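Local coordinates for protein alpha-fucosidase (Bifidobacterium bifidum, PDB 2EAB) that probably releases 1,2-linked alpha-L-fucose from glycans by hydrolysis, this chain being the catalytic portion of a longer membrane protein, at residues 168-173 with 177-182; 18-23 with 50-55. All blocks are in the same frame, centred on the assembly; numbering follows the deposited sequence.

In the fold
From the N terminus, strand 19-22 comes first; the chain then passes through helix 42-50 to strand 52-55, and interaction 2 closes a loop of 26 residues between segments 18-23 and 50-55 by side-chain packing. After strands 59-63, 69-76, 140-145 and 156-161, interaction 1 closes the tight turn between strands 166-173 and 176-185 as a hairpin. The two loops follow in series, neither nesting nor crossing. Strand order explains their relation: 19-22, 156-161, 166-173 and 176-185 are neighbours in one antiparallel sheet, whereas 52-55 edges a second. Interaction 1 therefore builds within the first sheet and interaction 2 joins the two. Their centres are about 14 Å apart, and they meet where Tyr182 CB lies 3.7 Å from Phe54 CZ.

Interaction 1 (168-173 with 177-182); sequences DVTFKH and TYTREY
Val169 faces Arg180 and Phe171 faces Tyr178 as antiparallel hydrogen-bonded pairs, the axes of the two short strand segments approaching to 4.6 Å with their directions 175° apart. They form a beta hairpin, strands 166-173 and 176-185, in the larger antiparallel sheet of the N-terminal domain. Its backbone bonds come in reciprocal couples, such as Arg180 N to Val169 O at 2.8 Å. One face carries an interlocked row of side chains. Phe171 CG sits between its backbone N and carbonyl carbon (chi1 57°), which turns the ring toward the partner strand; there Tyr178 CB lies over the ring face, 4.1 Å from the Phe171 centroid, as a CH-pi contact. The two aromatic rings themselves meet obliquely, with planes at 33°. Arg180 NH1 approaches the Phe171 ring at its edge, 3.9 Å from CE2, while NH2 rests against Val169 CG1. A salt bridge from Arg180 NE to Glu70 of strand 69-76 ties this face to the second sheet. On the opposite face, Asp168 OD1 and Glu181 OE2 are 4.4 Å apart; both are salt-bridged to Lys166, which probably offsets their repulsion. Glu181 OE2 has a second salt bridge to Lys320, and OE1 is hydrogen-bonded to Tyr316 OH. Near the turn, His173 NE2 is hydrogen-bonded to Asp150 O, and one water bonds His173 ND1, Tyr178 OH at 2.7 Å and, as donor, His173 O.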
loop_
_atom_site.group_PDB
_atom_site.type_symbol
_atom_site.label_atom_id
_atom_site.label_comp_id
_atom_site.label_asym_id
_atom_site.label_seq_id
_atom_site.Cartn_x
_atom_site.Cartn_y
_atom_site.Cartn_z
ATOM N N ASP A 168 10.427 13.427 -18.500
ATOM C CA ASP A 168 11.025 14.215 -19.573
ATOM C C ASP A 168 10.424 13.844 -20.924
ATOM O O ASP A 168 10.016 12.701 -21.138
ATOM C CB ASP A 168 12.542 14.001 -19.611
ATOM C CG ASP A 168 13.198 14.135 -18.242
ATOM O OD1 ASP A 168 13.255 15.257 -17.708
ATOM O OD2 ASP A 168 13.676 13.116 -17.703
ATOM N N VAL A 169 10.365 14.826 -21.823
ATOM C CA VAL A 169 10.001 14.596 -23.224
ATOM C C VAL A 169 10.935 15.422 -24.101
ATOM O O VAL A 169 11.244 16.568 -23.777
ATOM C CB VAL A 169 8.526 14.989 -23.545
ATOM C CG1 VAL A 169 8.167 14.636 -24.991
ATOM C CG2 VAL A 169 7.536 14.330 -22.581
ATOM N N THR A 170 11.397 14.821 -25.193
ATOM C CA THR A 170 12.196 15.535 -26.185
ATOM C C THR A 170 11.897 15.017 -27.587
ATOM O O THR A 170 11.603 13.840 -27.771
ATOM C CB THR A 170 13.720 15.478 -25.871
ATOM O OG1 THR A 170 14.430 16.325 -26.783
ATOM C CG2 THR A 170 14.272 14.051 -25.964
ATOM N N PHE A 171 11.954 15.916 -28.566
ATOM C CA PHE A 171 11.822 15.550 -29.974
ATOM C C PHE A 171 12.274 16.696 -30.859
ATOM O O PHE A 171 12.333 17.842 -30.418
ATOM C CB PHE A 171 10.381 15.142 -30.323
ATOM C CG PHE A 171 9.352 16.193 -30.010
ATOM C CD1 PHE A 171 9.083 17.220 -30.914
ATOM C CD2 PHE A 171 8.642 16.150 -28.812
ATOM C CE1 PHE A 171 8.133 18.190 -30.631
ATOM C CE2 PHE A 171 7.684 17.119 -28.519
ATOM C CZ PHE A 171 7.428 18.142 -29.431
ATOM N N LYS A 172 12.594 16.368 -32.107
ATOM C CA LYS A 172 12.939 17.363 -33.111
ATOM C C LYS A 172 11.814 17.449 -34.140
ATOM O O LYS A 172 11.459 16.453 -34.766
ATOM C CB LYS A 172 14.270 17.017 -33.787
ATOM C CG LYS A 172 14.717 18.038 -34.835
ATOM C CD LYS A 172 16.114 17.755 -35.369
ATOM C CE LYS A 172 17.185 18.359 -34.479
ATOM N NZ LYS A 172 18.521 18.348 -35.134
ATOM N N HIS A 173 11.259 18.647 -34.294
ATOM C CA HIS A 173 10.182 18.898 -35.244
ATOM C C HIS A 173 10.573 20.053 -36.154
ATOM O O HIS A 173 10.855 21.156 -35.678
ATOM C CB HIS A 173 8.878 19.215 -34.501
ATOM C CG HIS A 173 7.736 19.568 -35.403
ATOM N ND1 HIS A 173 7.457 20.866 -35.774
ATOM C CD2 HIS A 173 6.805 18.794 -36.009
ATOM C CE1 HIS A 173 6.400 20.876 -36.567
ATOM N NE2 HIS A 173 5.987 19.633 -36.726
ATOM N N THR A 177 14.369 21.488 -31.789
ATOM C CA THR A 177 14.244 20.557 -30.668
ATOM C C THR A 177 13.382 21.165 -29.567
ATOM O O THR A 177 13.654 22.264 -29.080
ATOM C CB THR A 177 15.624 20.138 -30.112
ATOM O OG1 THR A 177 16.355 19.449 -31.132
ATOM C CG2 THR A 177 15.474 19.213 -28.900
ATOM N N TYR A 178 12.334 20.437 -29.190
ATOM C CA TYR A 178 11.447 20.842 -28.107
ATOM C C TYR A 178 11.646 19.906 -26.931
ATOM O O TYR A 178 11.709 18.690 -27.109
ATOM C CB TYR A 178 9.989 20.808 -28.568
ATOM C CG TYR A 178 9.688 21.791 -29.678
ATOM C CD1 TYR A 178 9.288 23.094 -29.388
ATOM C CD2 TYR A 178 9.810 21.418 -31.018
ATOM C CE1 TYR A 178 9.013 24.007 -30.403
ATOM C CE2 TYR A 178 9.540 22.322 -32.044
ATOM C CZ TYR A 178 9.139 23.609 -31.728
ATOM O OH TYR A 178 8.875 24.501 -32.741
ATOM N N THR A 179 11.773 20.476 -25.736
ATOM C CA THR A 179 11.882 19.658 -24.528
ATOM C C THR A 179 10.821 20.021 -23.500
ATOM O O THR A 179 10.361 21.168 -23.430
ATOM C CB THR A 179 13.278 19.736 -23.853
ATOM O OG1 THR A 179 13.423 20.974 -23.152
ATOM C CG2 THR A 179 14.404 19.580 -24.875
ATOM N N ARG A 180 10.449 19.022 -22.703
ATOM C CA ARG A 180 9.526 19.192 -21.594
ATOM C C ARG A 180 10.046 18.420 -20.400
ATOM O O ARG A 180 10.588 17.325 -20.544
ATOM C CB ARG A 180 8.126 18.703 -21.966
ATOM C CG ARG A 180 7.587 19.317 -23.246
ATOM C CD ARG A 180 6.089 19.189 -23.336
ATOM N NE ARG A 180 5.698 17.941 -23.971
ATOM C CZ ARG A 180 5.332 17.827 -25.245
ATOM N NH1 ARG A 180 5.294 18.887 -26.040
ATOM N NH2 ARG A 180 4.997 16.645 -25.719
ATOM N N GLU A 181 9.882 19.016 -19.227
ATOM C CA GLU A 181 10.262 18.395 -17.973
ATOM C C GLU A 181 9.158 18.654 -16.963
ATOM O O GLU A 181 8.690 19.783 -16.830
ATOM C CB GLU A 181 11.579 18.978 -17.469
ATOM C CG GLU A 181 12.052 18.411 -16.147
ATOM C CD GLU A 181 13.111 19.278 -15.509
ATOM O OE1 GLU A 181 12.766 20.375 -15.022
ATOM O OE2 GLU A 181 14.285 18.860 -15.486
ATOM N N TYR A 182 8.753 17.602 -16.257
ATOM C CA TYR A 182 7.683 17.698 -15.273
ATOM C C TYR A 182 8.099 17.088 -13.947
ATOM O O TYR A 182 8.657 15.995 -13.909
ATOM C CB TYR A 182 6.441 16.951 -15.749
ATOM C CG TYR A 182 5.945 17.286 -17.130
ATOM C CD1 TYR A 182 5.096 18.373 -17.338
ATOM C CD2 TYR A 182 6.282 16.490 -18.222
ATOM C CE1 TYR A 182 4.621 18.676 -18.603
ATOM C CE2 TYR A 182 5.808 16.783 -19.490
ATOM C CZ TYR A 182 4.973 17.874 -19.665
ATOM O OH TYR A 182 4.481 18.171 -20.912
HETATM O O HOH W 1 9.024 23.520 -35.251
#

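Interaction 2 (18-23 with 50-55)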
loop_
_atom_site.group_PDB
_atom_site.type_symbol
_atom_site.label_atom_id
_atom_site.label_comp_id
_atom_site.label_asym_id
_atom_site.label_seq_id
_atom_site.Cartn_x
_atom_site.Cartn_y
_atom_site.Cartn_z
ATOM N N ASP A 18 18.040 5.711 -12.901
ATOM C CA ASP A 18 17.088 4.677 -13.302
ATOM C C ASP A 18 15.973 5.300 -14.128
ATOM O O ASP A 18 15.279 6.193 -13.650
ATOM C CB ASP A 18 16.483 3.999 -12.069
ATOM C CG ASP A 18 17.531 3.377 -11.161
ATOM O OD1 ASP A 18 18.487 2.743 -11.661
ATOM O OD2 ASP A 18 17.384 3.512 -9.928
ATOM N N TRP A 19 15.801 4.815 -15.357
ATOM C CA TRP A 19 14.791 5.339 -16.271
ATOM C C TRP A 19 13.818 4.276 -16.750
ATOM O O TRP A 19 14.215 3.166 -17.100
ATOM C CB TRP A 19 15.458 5.878 -17.535
ATOM C CG TRP A 19 16.143 7.193 -17.449
ATOM C CD1 TRP A 19 16.500 7.883 -16.328
ATOM C CD2 TRP A 19 16.603 7.963 -18.560
ATOM N NE1 TRP A 19 17.135 9.055 -16.674
ATOM C CE2 TRP A 19 17.214 9.124 -18.041
ATOM C CE3 TRP A 19 16.546 7.788 -19.950
ATOM C CZ2 TRP A 19 17.770 10.108 -18.865
ATOM C CZ3 TRP A 19 17.098 8.764 -20.768
ATOM C CH2 TRP A 19 17.698 9.911 -20.223
ATOM N N LEU A 20 12.541 4.643 -16.795
ATOM C CA LEU A 20 11.610 4.031 -17.740
ATOM C C LEU A 20 11.646 4.952 -18.952
ATOM O O LEU A 20 11.575 6.165 -18.797
ATOM C CB LEU A 20 10.184 3.995 -17.196
ATOM C CG LEU A 20 9.800 3.001 -16.101
ATOM C CD1 LEU A 20 10.401 3.375 -14.777
ATOM C CD2 LEU A 20 8.285 2.928 -15.977
ATOM N N TRP A 21 11.782 4.393 -20.149
ATOM C CA TRP A 21 11.880 5.236 -21.340
ATOM C C TRP A 21 11.279 4.605 -22.593
ATOM O O TRP A 21 11.184 3.384 -22.706
ATOM C CB TRP A 21 13.318 5.716 -21.560
ATOM C CG TRP A 21 14.286 4.641 -21.906
ATOM C CD1 TRP A 21 14.855 3.736 -21.053
ATOM C CD2 TRP A 21 14.823 4.367 -23.204
ATOM N NE1 TRP A 21 15.709 2.909 -21.746
ATOM C CE2 TRP A 21 15.709 3.277 -23.067
ATOM C CE3 TRP A 21 14.639 4.936 -24.472
ATOM C CZ2 TRP A 21 16.413 2.743 -24.153
ATOM C CZ3 TRP A 21 15.341 4.404 -25.551
ATOM C CH2 TRP A 21 16.214 3.318 -25.383
ATOM N N TYR A 22 10.847 5.469 -23.512
ATOM C CA TYR A 22 10.046 5.075 -24.672
ATOM C C TYR A 22 10.403 5.937 -25.864
ATOM O O TYR A 22 10.671 7.124 -25.717
ATOM C CB TYR A 22 8.540 5.202 -24.364
ATOM C CG TYR A 22 8.169 4.486 -23.087
ATOM C CD1 TYR A 22 7.669 3.191 -23.110
ATOM C CD2 TYR A 22 8.385 5.091 -21.847
ATOM C CE1 TYR A 22 7.369 2.525 -21.931
ATOM C CE2 TYR A 22 8.105 4.432 -20.669
ATOM C CZ TYR A 22 7.593 3.155 -20.719
ATOM O OH TYR A 22 7.323 2.504 -19.542
ATOM N N LYS A 23 10.383 5.321 -27.041
ATOM C CA LYS A 23 10.758 5.990 -28.284
ATOM C C LYS A 23 9.555 6.585 -29.024
ATOM O O LYS A 23 9.681 7.029 -30.169
ATOM C CB LYS A 23 11.510 5.018 -29.198
ATOM C CG LYS A 23 12.827 4.515 -28.624
ATOM C CD LYS A 23 13.612 3.725 -29.659
ATOM C CE LYS A 23 14.981 3.324 -29.133
ATOM N NZ LYS A 23 15.847 2.778 -30.220
ATOM N N THR A 50 0.028 3.352 -20.533
ATOM C CA THR A 50 1.116 4.016 -21.262
ATOM C C THR A 50 1.688 5.300 -20.659
ATOM O O THR A 50 2.789 5.699 -21.033
ATOM C CB THR A 50 0.725 4.321 -22.737
ATOM O OG1 THR A 50 -0.250 5.364 -22.759
ATOM C CG2 THR A 50 0.164 3.096 -23.444
ATOM N N THR A 51 0.959 5.958 -19.757
ATOM C CA THR A 51 1.406 7.250 -19.240
ATOM C C THR A 51 2.341 7.099 -18.040
ATOM O O THR A 51 2.369 6.056 -17.387
ATOM C CB THR A 51 0.217 8.174 -18.886
ATOM O OG1 THR A 51 -0.536 7.594 -17.813
ATOM C CG2 THR A 51 -0.685 8.391 -20.104
ATOM N N LEU A 52 3.104 8.149 -17.757
ATOM C CA LEU A 52 4.155 8.066 -16.749
ATOM C C LEU A 52 3.852 8.970 -15.562
ATOM O O LEU A 52 3.680 10.175 -15.727
ATOM C CB LEU A 52 5.524 8.376 -17.368
ATOM C CG LEU A 52 6.010 7.339 -18.388
ATOM C CD1 LEU A 52 7.236 7.831 -19.148
ATOM C CD2 LEU A 52 6.291 6.000 -17.704
ATOM N N PRO A 53 3.743 8.372 -14.360
ATOM C CA PRO A 53 3.307 9.084 -13.170
ATOM C C PRO A 53 4.405 9.801 -12.397
ATOM O O PRO A 53 5.548 9.336 -12.326
ATOM C CB PRO A 53 2.728 7.964 -12.305
ATOM C CG PRO A 53 3.588 6.794 -12.621
ATOM C CD PRO A 53 3.961 6.939 -14.080
ATOM N N PHE A 54 4.029 10.917 -11.794
ATOM C CA PHE A 54 4.872 11.606 -10.831
ATOM C C PHE A 54 3.956 12.324 -9.846
ATOM O O PHE A 54 2.790 12.594 -10.149
ATOM C CB PHE A 54 5.833 12.584 -11.529
ATOM C CG PHE A 54 5.146 13.754 -12.165
ATOM C CD1 PHE A 54 5.057 14.959 -11.486
ATOM C CD2 PHE A 54 4.576 13.654 -13.434
ATOM C CE1 PHE A 54 4.413 16.049 -12.053
ATOM C CE2 PHE A 54 3.924 14.743 -14.006
ATOM C CZ PHE A 54 3.846 15.941 -13.315
ATOM N N GLY A 55 4.476 12.632 -8.667
ATOM C CA GLY A 55 3.671 13.309 -7.666
ATOM C C GLY A 55 4.487 13.755 -6.478
ATOM O O GLY A 55 5.672 13.409 -6.356
#
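Tyr22 and Leu20, alternate residues of strand 19-22, both direct their side chains at Leu52, and the small buried area of 132 Å² reflects how few atoms carry the contact. In Tyr22, CB leads to a CG placed anti to the carbonyl carbon (chi1 -52°), and from there the ring extends toward the other segment with its CD2-CE2 side against the leucine. Tyr22 CD2 comes first, 4.0 Å from Leu52 CD1. Tyr22 CE2, one atom further out, meets both branches, with Leu52 CD1 and CD2 each 3.8 Å away, so both methyls of the isobutyl fork abut this ring carbon in an oblique approach. At the tip, Tyr22 OH passes 4.1 Å from Leu52 CD2 and finds its polar partner in the carbonyl oxygen of Ala755. The strands that bring these side chains together are edge strands of two different antiparallel sheets in the N-terminal beta domain: 19-22 pairs with 156-161, and 52-55 with 59-63. Leu20 and Leu52 CA atoms stand 8.5 Å apart, too far for backbone pairing, which identifies the contact as packing between sheets. With an alanine in place of Tyr22, the two Leu52 methyls would probably face a gap and the Ala755 carbonyl would lose its hydroxyl mate. Leu20, also packed on Tyr378 of helix 365-386, touches Leu52 methyl to methyl, CD2 to CD2 at 4.0 Å.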